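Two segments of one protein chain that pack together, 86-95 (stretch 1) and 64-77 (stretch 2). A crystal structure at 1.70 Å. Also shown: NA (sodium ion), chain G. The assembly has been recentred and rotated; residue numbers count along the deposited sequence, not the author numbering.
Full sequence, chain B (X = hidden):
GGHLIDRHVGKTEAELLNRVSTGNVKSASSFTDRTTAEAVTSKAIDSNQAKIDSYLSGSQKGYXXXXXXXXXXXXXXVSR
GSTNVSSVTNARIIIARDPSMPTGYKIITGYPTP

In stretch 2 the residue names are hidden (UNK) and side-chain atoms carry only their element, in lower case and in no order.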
# COMPACT_ATOMS: atom_id res chain seq x y z
N SER B 86 -8.69 8.51 -14.17
CA SER B 86 -8.29 9.75 -13.50
C SER B 86 -6.81 10.04 -13.75
O SER B 86 -6.00 9.13 -13.70
CB SER B 86 -8.55 9.63 -11.99
OG SER B 86 -9.95 9.58 -11.71
N SER B 87 -6.45 11.31 -14.01
CA SER B 87 -5.03 11.67 -14.03
C SER B 87 -4.64 11.91 -12.58
O SER B 87 -5.43 12.40 -11.77
CB SER B 87 -4.75 12.91 -14.90
OG SER B 87 -5.13 12.61 -16.23
N VAL B 88 -3.43 11.52 -12.23
CA VAL B 88 -3.02 11.60 -10.83
C VAL B 88 -1.63 12.22 -10.76
O VAL B 88 -0.81 12.06 -11.68
CB VAL B 88 -3.15 10.24 -10.14
CG1 VAL B 88 -4.64 9.90 -9.96
CG2 VAL B 88 -2.51 9.20 -10.97
N THR B 89 -1.39 12.96 -9.68
CA THR B 89 -0.18 13.77 -9.53
C THR B 89 0.76 13.29 -8.41
O THR B 89 1.92 13.71 -8.35
CB THR B 89 -0.58 15.22 -9.25
OG1 THR B 89 -1.36 15.29 -8.04
CG2 THR B 89 -1.43 15.78 -10.41
N ASN B 90 0.28 12.44 -7.52
CA ASN B 90 1.08 11.94 -6.40
C ASN B 90 1.53 10.50 -6.65
O ASN B 90 1.01 9.84 -7.52
CB ASN B 90 0.25 11.97 -5.15
CG ASN B 90 -0.08 13.37 -4.71
OD1 ASN B 90 0.46 14.35 -5.21
ND2 ASN B 90 -0.98 13.46 -3.71
N ALA B 91 2.46 10.01 -5.85
CA ALA B 91 2.92 8.63 -6.00
C ALA B 91 3.41 8.02 -4.72
O ALA B 91 3.69 8.71 -3.76
CB ALA B 91 4.03 8.57 -7.03
N ARG B 92 3.61 6.71 -4.73
CA ARG B 92 4.09 6.02 -3.54
C ARG B 92 5.09 5.04 -4.06
O ARG B 92 4.84 4.33 -5.03
CB ARG B 92 2.96 5.31 -2.81
CG ARG B 92 3.39 4.52 -1.57
CD ARG B 92 2.20 3.88 -0.83
NE ARG B 92 1.33 4.97 -0.39
CZ ARG B 92 0.00 5.01 -0.52
NH1 ARG B 92 -0.68 3.99 -1.02
NH2 ARG B 92 -0.65 6.08 -0.09
N ILE B 93 6.23 4.98 -3.38
CA ILE B 93 7.25 3.99 -3.64
C ILE B 93 7.41 3.14 -2.41
O ILE B 93 7.36 3.65 -1.30
CB ILE B 93 8.63 4.68 -3.93
CG1 ILE B 93 8.51 5.80 -5.00
CG2 ILE B 93 9.67 3.65 -4.29
CD1 ILE B 93 7.90 5.44 -6.28
N ILE B 94 7.60 1.83 -2.57
CA ILE B 94 7.85 0.96 -1.43
C ILE B 94 9.24 0.40 -1.58
O ILE B 94 9.54 -0.20 -2.63
CB ILE B 94 6.85 -0.22 -1.34
CG1 ILE B 94 5.39 0.25 -1.25
CG2 ILE B 94 7.18 -1.14 -0.15
CD1 ILE B 94 5.13 1.25 -0.17
N ILE B 95 10.07 0.56 -0.56
CA ILE B 95 11.42 0.00 -0.55
C ILE B 95 11.58 -1.02 0.55
O ILE B 95 10.78 -1.09 1.48
CB ILE B 95 12.50 1.09 -0.46
CG1 ILE B 95 12.50 1.79 0.91
CG2 ILE B 95 12.32 2.08 -1.57
CD1 ILE B 95 13.71 2.68 1.14
N UNK B 64 9.61 0.21 3.78
CA UNK B 64 9.41 1.63 4.03
C UNK B 64 8.62 2.26 2.87
O UNK B 64 8.95 2.07 1.70
c UNK B 64 12.00 4.53 4.22
c UNK B 64 10.19 4.19 5.90
c UNK B 64 10.66 3.89 4.48
c UNK B 64 10.74 2.36 4.20
N UNK B 65 7.59 3.01 3.24
CA UNK B 65 6.78 3.80 2.31
C UNK B 65 7.39 5.18 2.15
O UNK B 65 7.67 5.86 3.14
o UNK B 65 2.44 6.16 2.53
o UNK B 65 2.80 4.42 3.90
c UNK B 65 4.45 4.94 2.21
c UNK B 65 3.15 5.19 2.95
c UNK B 65 5.38 3.97 2.93
N UNK B 66 7.57 5.63 0.90
CA UNK B 66 7.98 6.98 0.67
C UNK B 66 7.04 7.56 -0.34
O UNK B 66 6.77 6.95 -1.37
c UNK B 66 9.72 6.39 -1.06
c UNK B 66 10.98 6.83 -1.78
c UNK B 66 10.39 6.60 1.33
c UNK B 66 9.45 7.13 0.23
N UNK B 67 6.52 8.73 -0.02
CA UNK B 67 5.49 9.36 -0.84
C UNK B 67 6.05 10.54 -1.58
O UNK B 67 7.09 11.12 -1.20
o UNK B 67 3.19 7.58 -0.19
o UNK B 67 3.50 8.32 1.84
c UNK B 67 4.28 9.71 0.04
c UNK B 67 3.60 8.46 0.61
N UNK B 68 5.41 10.84 -2.70
CA UNK B 68 5.80 11.89 -3.62
C UNK B 68 4.53 12.70 -3.84
O UNK B 68 3.46 12.12 -4.07
o UNK B 68 6.91 14.85 -9.28
c UNK B 68 7.55 12.97 -6.23
c UNK B 68 6.71 13.97 -8.22
c UNK B 68 7.71 13.84 -7.28
c UNK B 68 6.22 11.26 -4.93
c UNK B 68 5.54 13.24 -8.13
c UNK B 68 6.39 12.23 -6.09
c UNK B 68 5.38 12.38 -7.04
N UNK B 69 4.64 14.02 -3.72
CA UNK B 69 3.52 14.90 -3.96
C UNK B 69 3.91 15.89 -5.08
O UNK B 69 5.04 16.36 -5.16
o UNK B 69 4.93 14.96 -0.49
n UNK B 69 3.83 13.01 -0.17
c UNK B 69 3.93 14.24 -0.69
c UNK B 69 2.75 14.74 -1.51
c UNK B 69 3.14 15.66 -2.68
N UNK B 70 2.98 16.13 -5.99
CA UNK B 70 3.18 17.15 -7.02
C UNK B 70 1.86 17.71 -7.47
O UNK B 70 0.81 17.22 -7.03
c UNK B 70 3.93 16.56 -8.22
o UNK B 70 3.05 16.01 -9.20
N UNK B 71 1.90 18.70 -8.37
CA UNK B 71 0.71 19.24 -9.01
C UNK B 71 0.77 19.05 -10.53
O UNK B 71 0.17 19.83 -11.27
c UNK B 71 0.54 20.75 -8.68
c UNK B 71 0.42 21.03 -7.17
o UNK B 71 -0.42 20.46 -6.48
n UNK B 71 1.25 21.95 -6.66
N UNK B 72 1.48 18.02 -11.01
CA UNK B 72 1.59 17.73 -12.45
C UNK B 72 1.33 16.23 -12.65
O UNK B 72 1.89 15.41 -11.92
c UNK B 72 3.16 19.65 -12.97
c UNK B 72 3.17 17.66 -14.44
c UNK B 72 2.98 18.13 -13.02
N UNK B 73 0.46 15.88 -13.60
CA UNK B 73 0.12 14.46 -13.79
C UNK B 73 1.31 13.62 -14.16
O UNK B 73 2.08 13.97 -15.06
c UNK B 73 -0.20 16.73 -14.60
c UNK B 73 -1.28 15.87 -15.16
c UNK B 73 -0.90 14.47 -14.94
N UNK B 74 1.43 12.48 -13.47
CA UNK B 74 2.48 11.52 -13.72
C UNK B 74 1.95 10.15 -14.12
O UNK B 74 2.72 9.21 -14.32
c UNK B 74 3.48 11.45 -12.51
c UNK B 74 2.79 11.19 -11.15
c UNK B 74 1.88 10.03 -11.08
c UNK B 74 4.24 12.74 -12.40
N UNK B 75 0.63 10.02 -14.28
CA UNK B 75 0.02 8.77 -14.62
C UNK B 75 -1.48 8.80 -14.45
O UNK B 75 -2.10 9.90 -14.37
N UNK B 76 -2.04 7.59 -14.43
CA UNK B 76 -3.47 7.36 -14.47
C UNK B 76 -3.87 6.34 -13.42
O UNK B 76 -3.06 5.51 -12.99
c UNK B 76 -3.99 6.91 -15.85
c UNK B 76 -3.82 8.06 -16.86
c UNK B 76 -3.88 4.98 -17.55
c UNK B 76 -3.30 5.62 -16.31
N UNK B 77 -5.14 6.42 -13.05
CA UNK B 77 -5.74 5.52 -12.08
C UNK B 77 -7.17 5.21 -12.46
O UNK B 77 -7.88 6.06 -12.97
o UNK B 77 -6.24 5.25 -9.71
c UNK B 77 -5.69 6.13 -10.69
NA NA G . -1.09 16.26 -5.92
O HOH W 1 1.30 8.99 -2.11
O HOH W 2 -2.26 18.06 -6.84
O HOH W 3 -2.22 11.49 -16.66
O HOH W 4 -10.65 7.00 -11.73
O HOH W 5 -3.04 14.95 -5.49
O HOH W 6 -1.09 17.08 -3.80

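Position 64 has four side-chain carbons, forked at the second, with CB 3.8 Å from Ile95 CG1: leucine. Leu64 pairs antiparallel with Ile95: Leu64 N to Ile95 O and Ile95 N to Leu64 O are both 2.9 Å.

Position 65 carries three carbons, the last bearing two oxygens, one 3.3 Å from Arg92 NE: glutamate. Through OE2, Glu65 makes a salt bridge whose hydrogen bond is weak (131° at the hydrogen).

Position 66 has four carbons forked at the first, one arm two carbons long, and a carbon 3.5 Å from Ile93 CB: isoleucine. Ile66 N to Ile93 O (3.0 Å) and Ile93 N to Ile66 O (2.9 Å) fix the register.

At 67, two carbons end in two oxygens, one 3.2 Å from Arg92 NE: aspartate. Asp67 OD1 accepts from that NE at the guanidinium edge, in a second salt bridge; water 1 links Asp67 OD1 to Ala91 O.

Position 68 shows one carbon, then a six-carbon ring bearing an oxygen; a ring carbon is 4.0 Å from Ala91 CB: tyrosine. The Tyr68 ring edge meets Ala91 N and Asn90 C.

Position 69 has three carbons, the last with oxygen and nitrogen, and CB 3.9 Å from Asn90 OD1: glutamine. Gln69 is exposed.

Position 70 is one carbon and one oxygen, 2.7 Å from Thr89 O: serine. Ser70 OG donates to that carbonyl, and Ser70 N donates to Asn90 OD1 (3.2 Å).

Position 71, two carbons ending in oxygen and nitrogen, comes no nearer than 5.5 Å: asparagine. The CA-to-CB bond of Asn71 points away from stretch 1. Position 72, one carbon carrying two more, stays 5.6 Å off: valine. Val72 N donates to Ser70 OG (3.1 Å), bracing the loop. Position 73 closes three carbons onto its own nitrogen, CB 4.2 Å from Ser87 CB: proline.

Position 74 has four carbons forked at the first, one arm two carbons long, with a carbon 3.7 Å from Asn90 O: isoleucine. Ile74 N donates to Val88 O (2.9 Å). Position 75 lacks side-chain atoms: glycine. Gly75 O accepts from Val88 N (3.0 Å).

Position 76, four carbons branched likewise, has CB 3.7 Å from Ser86 O: isoleucine. Ile76 pairs with Ser87. Position 77, one carbon and one oxygen, has CB 4.0 Å from Val88 CG1: serine. Ser77 O accepts from Ser86 N (2.8 Å).

Two antiparallel strand pairings, joined by loop contacts, thus bury 1057 Å². Leu64, Ile66 and Tyr68 share a face with Ile95, Ile93 and Ala91; Arg92 meets both acids on the other. Sodium ties Ser70 O (2.4 Å from NA) to Thr89 OG1 (2.4 Å) and Asn90 OD1 (2.6 Å), three waters completing its six ligands.

Stretch 2 (64-77) LEIDYQSNVPIGIS
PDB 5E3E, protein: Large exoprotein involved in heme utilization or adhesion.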